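Local coordinates for protein peptidase S15/CocE/NonD (PDB 4PF1) that probably works as a serine aminopeptidase of the alpha/beta-hydrolase fold, cleaving residues from the N-terminal end of peptides, at residues Thr496-Val504 with Asp585-Ile595; Gln461-Val470 with Ile572-Trp580. All coordinates share one frame; numbering follows the deposited sequence.

Contact 1: residues Thr496-Val504 with Asp585-Ile595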
# COMPACT_ATOMS: atom_id res chain seq x y z
N THR A 496 -46.28 2.30 8.56
CA THR A 496 -45.94 1.53 7.37
C THR A 496 -47.22 1.09 6.67
O THR A 496 -48.22 0.82 7.34
CB THR A 496 -45.03 0.32 7.71
OG1 THR A 496 -44.82 -0.45 6.52
CG2 THR A 496 -45.61 -0.58 8.80
N SER A 497 -47.19 0.98 5.33
CA SER A 497 -48.35 0.49 4.58
C SER A 497 -48.43 -1.05 4.66
O SER A 497 -49.42 -1.64 4.23
CB SER A 497 -48.30 0.97 3.13
OG SER A 497 -47.12 0.55 2.47
N GLY A 498 -47.40 -1.68 5.23
CA GLY A 498 -47.32 -3.13 5.42
C GLY A 498 -47.76 -3.59 6.80
O GLY A 498 -48.23 -2.78 7.61
N SER A 499 -47.61 -4.90 7.08
CA SER A 499 -48.01 -5.50 8.37
C SER A 499 -46.80 -5.90 9.23
O SER A 499 -46.97 -6.43 10.34
CB SER A 499 -48.95 -6.68 8.17
OG SER A 499 -48.63 -7.45 7.03
N ASP A 500 -45.58 -5.63 8.74
CA ASP A 500 -44.32 -5.85 9.46
C ASP A 500 -43.26 -4.89 8.90
O ASP A 500 -43.42 -4.40 7.79
CB ASP A 500 -43.85 -7.32 9.36
CG ASP A 500 -42.92 -7.77 10.50
OD1 ASP A 500 -42.37 -6.89 11.20
OD2 ASP A 500 -42.74 -8.99 10.67
N ALA A 501 -42.23 -4.57 9.71
CA ALA A 501 -41.17 -3.64 9.31
C ALA A 501 -39.98 -3.70 10.23
O ALA A 501 -40.13 -3.94 11.42
CB ALA A 501 -41.70 -2.21 9.29
N ASP A 502 -38.79 -3.43 9.68
CA ASP A 502 -37.55 -3.27 10.42
C ASP A 502 -37.23 -1.79 10.45
O ASP A 502 -37.45 -1.11 9.45
CB ASP A 502 -36.39 -4.05 9.77
CG ASP A 502 -36.33 -5.52 10.12
OD1 ASP A 502 -37.07 -5.94 11.03
OD2 ASP A 502 -35.56 -6.25 9.48
N TRP A 503 -36.76 -1.27 11.59
CA TRP A 503 -36.41 0.14 11.67
C TRP A 503 -34.98 0.28 12.15
O TRP A 503 -34.64 -0.12 13.27
CB TRP A 503 -37.40 0.91 12.58
CG TRP A 503 -38.83 0.81 12.15
CD1 TRP A 503 -39.79 -0.01 12.67
CD2 TRP A 503 -39.47 1.56 11.10
NE1 TRP A 503 -40.99 0.19 12.02
CE2 TRP A 503 -40.82 1.14 11.05
CE3 TRP A 503 -39.04 2.56 10.22
CZ2 TRP A 503 -41.74 1.69 10.15
CZ3 TRP A 503 -39.95 3.11 9.32
CH2 TRP A 503 -41.28 2.66 9.28
N VAL A 504 -34.11 0.80 11.27
CA VAL A 504 -32.69 1.04 11.55
C VAL A 504 -32.52 2.51 11.91
O VAL A 504 -32.93 3.38 11.14
CB VAL A 504 -31.79 0.64 10.34
CG1 VAL A 504 -30.31 0.88 10.65
CG2 VAL A 504 -32.02 -0.79 9.90
N ASP A 585 -31.25 -10.40 7.91
CA ASP A 585 -32.17 -10.89 6.88
C ASP A 585 -33.27 -9.84 6.65
O ASP A 585 -33.54 -9.03 7.54
CB ASP A 585 -32.75 -12.28 7.23
CG ASP A 585 -33.62 -12.35 8.48
OD1 ASP A 585 -33.57 -11.41 9.30
OD2 ASP A 585 -34.31 -13.37 8.65
N ARG A 586 -33.85 -9.81 5.45
CA ARG A 586 -34.87 -8.82 5.11
C ARG A 586 -36.17 -9.07 5.82
O ARG A 586 -36.62 -10.22 5.92
CB ARG A 586 -35.17 -8.82 3.60
CG ARG A 586 -33.98 -8.53 2.71
CD ARG A 586 -34.28 -8.91 1.27
NE ARG A 586 -34.68 -10.31 1.13
CZ ARG A 586 -35.58 -10.74 0.25
NH1 ARG A 586 -36.18 -9.89 -0.57
NH2 ARG A 586 -35.89 -12.03 0.18
N ASN A 587 -36.82 -8.00 6.26
CA ASN A 587 -38.17 -8.10 6.78
C ASN A 587 -39.10 -8.16 5.56
O ASN A 587 -38.94 -7.35 4.64
CB ASN A 587 -38.51 -6.91 7.68
CG ASN A 587 -39.78 -7.11 8.48
OD1 ASN A 587 -40.88 -7.23 7.93
ND2 ASN A 587 -39.65 -7.14 9.79
N PRO A 588 -40.01 -9.16 5.47
CA PRO A 588 -40.88 -9.26 4.28
C PRO A 588 -41.79 -8.04 4.09
O PRO A 588 -42.20 -7.76 2.96
CB PRO A 588 -41.71 -10.53 4.54
CG PRO A 588 -40.95 -11.28 5.60
CD PRO A 588 -40.30 -10.24 6.44
N GLN A 589 -42.06 -7.31 5.18
CA GLN A 589 -42.90 -6.10 5.25
C GLN A 589 -44.41 -6.48 5.15
O GLN A 589 -45.27 -5.61 5.09
CB GLN A 589 -42.47 -5.01 4.25
CG GLN A 589 -41.03 -4.55 4.53
CD GLN A 589 -40.52 -3.38 3.74
OE1 GLN A 589 -39.56 -2.73 4.15
NE2 GLN A 589 -41.07 -3.13 2.56
N THR A 590 -44.69 -7.79 5.23
CA THR A 590 -46.01 -8.39 5.42
C THR A 590 -45.82 -9.38 6.55
O THR A 590 -44.75 -10.00 6.62
CB THR A 590 -46.61 -9.03 4.13
OG1 THR A 590 -45.88 -10.20 3.78
CG2 THR A 590 -46.70 -8.06 2.96
N PHE A 591 -46.78 -9.49 7.47
CA PHE A 591 -46.63 -10.38 8.63
C PHE A 591 -46.69 -11.86 8.24
O PHE A 591 -47.65 -12.31 7.62
CB PHE A 591 -47.66 -10.07 9.72
CG PHE A 591 -47.44 -10.86 11.00
CD1 PHE A 591 -46.47 -10.46 11.91
CD2 PHE A 591 -48.18 -12.00 11.28
CE1 PHE A 591 -46.25 -11.19 13.09
CE2 PHE A 591 -47.96 -12.73 12.45
CZ PHE A 591 -47.00 -12.32 13.35
N VAL A 592 -45.64 -12.61 8.65
CA VAL A 592 -45.52 -14.06 8.47
C VAL A 592 -45.25 -14.70 9.86
O VAL A 592 -44.71 -14.01 10.73
CB VAL A 592 -44.43 -14.47 7.42
CG1 VAL A 592 -44.80 -14.00 6.02
CG2 VAL A 592 -43.04 -13.98 7.82
N PRO A 593 -45.62 -15.98 10.11
CA PRO A 593 -45.37 -16.56 11.45
C PRO A 593 -43.87 -16.63 11.79
O PRO A 593 -43.50 -16.37 12.94
CB PRO A 593 -45.98 -17.97 11.35
CG PRO A 593 -46.94 -17.89 10.21
CD PRO A 593 -46.31 -16.95 9.24
N ASN A 594 -43.02 -16.93 10.80
CA ASN A 594 -41.57 -17.04 10.98
C ASN A 594 -40.83 -16.47 9.76
O ASN A 594 -40.97 -17.00 8.66
CB ASN A 594 -41.18 -18.51 11.22
CG ASN A 594 -39.85 -18.71 11.92
OD1 ASN A 594 -38.99 -17.83 11.94
ND2 ASN A 594 -39.66 -19.88 12.50
N ILE A 595 -40.04 -15.39 9.97
CA ILE A 595 -39.30 -14.73 8.88
C ILE A 595 -38.17 -15.64 8.35
O ILE A 595 -37.78 -15.50 7.18
CB ILE A 595 -38.81 -13.31 9.31
CG1 ILE A 595 -40.03 -12.38 9.57
CG2 ILE A 595 -37.85 -12.68 8.28
CD1 ILE A 595 -39.73 -11.07 10.27
O HOH W 1 -43.28 -10.77 8.75
O HOH W 2 -38.53 -3.51 6.77

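Contact 2: residues Gln461-Val470 with Ile572-Trp580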
# COMPACT_ATOMS: atom_id res chain seq x y z
N GLN A 461 -21.27 6.94 6.18
CA GLN A 461 -22.66 6.68 5.86
C GLN A 461 -23.17 7.59 4.72
O GLN A 461 -24.38 7.69 4.50
CB GLN A 461 -23.55 6.80 7.12
CG GLN A 461 -23.25 5.72 8.20
CD GLN A 461 -23.35 4.31 7.67
OE1 GLN A 461 -24.43 3.81 7.35
NE2 GLN A 461 -22.21 3.61 7.59
N ARG A 462 -22.24 8.19 3.95
CA ARG A 462 -22.60 9.03 2.80
C ARG A 462 -23.27 8.20 1.68
O ARG A 462 -24.11 8.74 0.95
CB ARG A 462 -21.37 9.77 2.25
CG ARG A 462 -21.14 11.14 2.89
CD ARG A 462 -19.96 11.88 2.31
NE ARG A 462 -18.69 11.22 2.62
CZ ARG A 462 -17.50 11.83 2.62
NH1 ARG A 462 -17.41 13.12 2.34
NH2 ARG A 462 -16.40 11.15 2.93
N HIS A 463 -22.93 6.88 1.56
CA HIS A 463 -23.47 5.99 0.53
C HIS A 463 -24.98 5.74 0.71
O HIS A 463 -25.69 5.56 -0.28
CB HIS A 463 -22.68 4.66 0.45
CG HIS A 463 -22.94 3.69 1.57
ND1 HIS A 463 -23.78 2.59 1.39
CD2 HIS A 463 -22.40 3.62 2.80
CE1 HIS A 463 -23.74 1.92 2.53
NE2 HIS A 463 -22.93 2.50 3.41
N THR A 464 -25.48 5.80 1.95
CA THR A 464 -26.90 5.65 2.24
C THR A 464 -27.59 7.02 2.29
O THR A 464 -28.80 7.10 2.07
CB THR A 464 -27.12 4.88 3.56
OG1 THR A 464 -26.34 5.47 4.59
CG2 THR A 464 -26.77 3.41 3.43
N ALA A 465 -26.83 8.09 2.58
CA ALA A 465 -27.36 9.46 2.69
C ALA A 465 -28.06 9.95 1.41
O ALA A 465 -29.08 10.64 1.50
CB ALA A 465 -26.25 10.42 3.06
N SER A 466 -27.51 9.60 0.22
CA SER A 466 -28.07 10.04 -1.07
C SER A 466 -29.20 9.12 -1.56
O SER A 466 -29.86 9.46 -2.55
CB SER A 466 -26.98 10.11 -2.13
OG SER A 466 -26.43 8.83 -2.39
N ARG A 467 -29.43 7.98 -0.88
CA ARG A 467 -30.45 7.00 -1.27
C ARG A 467 -31.87 7.49 -0.97
O ARG A 467 -32.11 8.06 0.09
CB ARG A 467 -30.21 5.66 -0.57
CG ARG A 467 -29.06 4.85 -1.13
CD ARG A 467 -28.92 3.51 -0.43
NE ARG A 467 -30.05 2.61 -0.72
CZ ARG A 467 -29.98 1.57 -1.54
NH1 ARG A 467 -28.83 1.25 -2.13
NH2 ARG A 467 -31.05 0.81 -1.76
N THR A 468 -32.81 7.22 -1.90
CA THR A 468 -34.21 7.64 -1.76
C THR A 468 -34.98 6.77 -0.77
O THR A 468 -36.03 7.20 -0.29
CB THR A 468 -34.90 7.67 -3.13
OG1 THR A 468 -34.70 6.43 -3.79
CG2 THR A 468 -34.42 8.83 -4.00
N ASP A 469 -34.47 5.55 -0.45
CA ASP A 469 -35.10 4.64 0.51
C ASP A 469 -34.47 4.81 1.93
O ASP A 469 -34.56 3.90 2.76
CB ASP A 469 -35.01 3.17 0.02
CG ASP A 469 -33.61 2.64 -0.24
OD1 ASP A 469 -32.65 3.45 -0.23
OD2 ASP A 469 -33.47 1.43 -0.50
N VAL A 470 -33.86 5.98 2.19
CA VAL A 470 -33.22 6.33 3.47
C VAL A 470 -33.62 7.77 3.85
O VAL A 470 -33.65 8.64 2.98
CB VAL A 470 -31.66 6.17 3.40
CG1 VAL A 470 -30.99 6.60 4.71
CG2 VAL A 470 -31.25 4.74 3.05
N ILE A 572 -24.48 16.83 13.94
CA ILE A 572 -25.06 15.61 14.51
C ILE A 572 -26.08 15.13 13.47
O ILE A 572 -26.93 15.91 13.04
CB ILE A 572 -25.69 15.80 15.92
CG1 ILE A 572 -24.68 16.44 16.91
CG2 ILE A 572 -26.21 14.44 16.45
CD1 ILE A 572 -25.29 17.04 18.16
N MET A 573 -25.94 13.89 13.01
CA MET A 573 -26.82 13.35 11.98
C MET A 573 -27.60 12.13 12.47
O MET A 573 -27.09 11.32 13.24
CB MET A 573 -26.02 12.99 10.72
CG MET A 573 -26.85 12.37 9.60
SD MET A 573 -25.88 12.05 8.12
CE MET A 573 -25.90 13.67 7.36
N VAL A 574 -28.84 12.01 11.98
CA VAL A 574 -29.70 10.87 12.22
C VAL A 574 -30.14 10.30 10.85
O VAL A 574 -30.63 11.05 10.00
CB VAL A 574 -30.91 11.21 13.13
CG1 VAL A 574 -31.95 10.08 13.15
CG2 VAL A 574 -30.45 11.53 14.55
N GLN A 575 -29.90 9.00 10.63
CA GLN A 575 -30.31 8.30 9.41
C GLN A 575 -31.27 7.18 9.78
O GLN A 575 -31.03 6.46 10.75
CB GLN A 575 -29.10 7.77 8.63
CG GLN A 575 -28.42 8.83 7.76
CD GLN A 575 -27.30 8.29 6.89
OE1 GLN A 575 -27.28 7.12 6.50
NE2 GLN A 575 -26.37 9.16 6.53
N VAL A 576 -32.41 7.08 9.06
CA VAL A 576 -33.42 6.03 9.29
C VAL A 576 -33.67 5.25 7.98
O VAL A 576 -33.89 5.85 6.93
CB VAL A 576 -34.73 6.58 9.92
CG1 VAL A 576 -35.88 5.57 9.81
CG2 VAL A 576 -34.52 6.97 11.38
N GLN A 577 -33.61 3.91 8.05
CA GLN A 577 -33.83 3.02 6.92
C GLN A 577 -34.59 1.75 7.38
O GLN A 577 -34.82 1.59 8.58
CB GLN A 577 -32.51 2.67 6.21
CG GLN A 577 -31.43 2.10 7.11
CD GLN A 577 -30.10 2.02 6.42
OE1 GLN A 577 -29.54 3.03 5.99
NE2 GLN A 577 -29.55 0.82 6.30
N SER A 578 -35.00 0.88 6.43
CA SER A 578 -35.81 -0.30 6.76
C SER A 578 -35.13 -1.66 6.44
O SER A 578 -35.78 -2.70 6.53
CB SER A 578 -37.16 -0.22 6.06
OG SER A 578 -38.00 0.73 6.68
N SER A 579 -33.83 -1.63 6.11
CA SER A 579 -33.03 -2.83 5.83
C SER A 579 -31.55 -2.56 6.08
O SER A 579 -31.11 -1.42 5.99
CB SER A 579 -33.26 -3.33 4.41
OG SER A 579 -33.07 -2.32 3.44
N TRP A 580 -30.80 -3.62 6.44
CA TRP A 580 -29.37 -3.61 6.77
C TRP A 580 -28.81 -4.96 6.33
O TRP A 580 -28.52 -5.83 7.15
CB TRP A 580 -29.22 -3.40 8.30
CG TRP A 580 -28.34 -2.27 8.74
CD1 TRP A 580 -27.64 -1.40 7.94
CD2 TRP A 580 -28.05 -1.90 10.09
NE1 TRP A 580 -26.93 -0.51 8.72
CE2 TRP A 580 -27.16 -0.80 10.05
CE3 TRP A 580 -28.46 -2.39 11.34
CZ2 TRP A 580 -26.68 -0.18 11.21
CZ3 TRP A 580 -27.98 -1.78 12.49
CH2 TRP A 580 -27.10 -0.69 12.42
O HOH W 3 -24.84 1.07 7.20
O HOH W 4 -35.16 1.44 3.61

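Contact 1: residues Thr496-Val504 with Asp585-Ile595
Asn-587 pushes its amide between two aspartates of segment 496-504, and its ND2 gives one proton to each. Asn-587 ND2 lies 3.1 Å from both Asp-500 OD1 and Asp-502 OD1, the bonds bent only mildly. Both carboxylates stand nearly upright to the amide, at 84° and 83°, and each oxygen is met from above its own plane. With CG anti to the backbone N (chi1 -168°), the Asn-587 side chain reaches across while its OD1 turns back to Gln-589 N, closing an Asx turn that fixes the rotation of the amide. The loop 585-595 is thereby held against the loop 498-501 and the first residue of strand 502-510, in the C-terminal non-catalytic domain of the S15 family. With an alanine here the shared ND2 donor is gone, and the two carboxylates would probably lose the link between them and the turn to Gln-589 N its side-chain cap. Further along, Ser-499 OG takes the proton of Phe-591 N at 2.8 Å, and Ser-499 N binds Gln-589 O at 3.2 Å from above the carbonyl plane. Asp-500 OD2 has other partners: a water links it to Thr-590 O and Val-592 N, and Arg-536 forms a salt bridge with it. Arg-534 pairs with both Asp-502 OD2 and Asp-585 OD1, which probably offsets the clustered negative charge. Ile-595 CD1 lies 3.7 Å from Asp-500 OD2.

Contact 2: residues Gln461-Val470 with Ile572-Trp580
The backbones come nearest at Val-470 and Gln-577, CA to CA 4.8 Å, where the end of a type I turn (Arg-467 to Val-470) meets the end of strand 571-577, and Val-470 CA makes a CA-H...O contact with Val-576 O at 3.6 Å. Gln-575 carries the polar part of the contact. Its chain, extended beyond CG, rises from the strand to the first turn of helix 462-465, where Gln-575 NE2 gives a proton to Gln-461 O at 3.2 Å. That carbonyl oxygen lies in the plane of the Gln-575 amide, yet the donor sits 52° out of the carbonyl's own plane, and the same oxygen also takes the helical bond from Ala-465 N. Ala-465 CB sits over the face of the amide, near NE2. At the other end of the amide, Gln-575 OE1 lies 2.7 Å from Thr-464 OG1, a hydroxyl that is also close to Gln-461 O; the two side chains meet at a slant. Beyond them, Thr-464 CG2 and Val-470 CG2 both lie against Gln-577 OE1. Val-470 and Gln-577 run side by side, pointing the same way, with Val-470 CG2 4.0 Å from Gln-577 CB. Gln-577 NE2 turns back to Ser-579 O at 2.7 Å. In the turn, Arg-467 grips Asp-469 side-on through NE and NH2, a salt bridge within the segment; the same arginine bonds Ser-466 O of the second subunit. One water bridges Asp-469 O to Ser-578 N; another accepts from Trp-580 NE1 and lies close to Gln-461 OE1. Lys-506, on the neighbouring strand, donates to OE1 of Gln-461, Gln-575 and Gln-577, so three amide oxygens of buried residues converge on one ammonium group, which would balance its charge and tie the start of the helix to strand 571-577.

The two contacts lie about 18 Å apart, centre to centre, within the C-terminal non-catalytic domain. Their segments alternate along the chain: 461-470, then 496-504, 572-580 and 585-595. Strands 502-510 and 571-577, one from each contact, are antiparallel neighbours in a four-stranded sheet, and Val-504 N probably bonds to Gln-577 O at 2.9 Å where they meet; Val-504 CG1 also packs on Trp-580. This pairing and the crossing segments join both contacts into one sheet of the domain. Contact 1 fastens the loop following strand 571-577 to the start of strand 502-510 and is touched by no other chain of the assembly, whereas contact 2 lays a short helix and turn over the sheet at the interface with the second subunit.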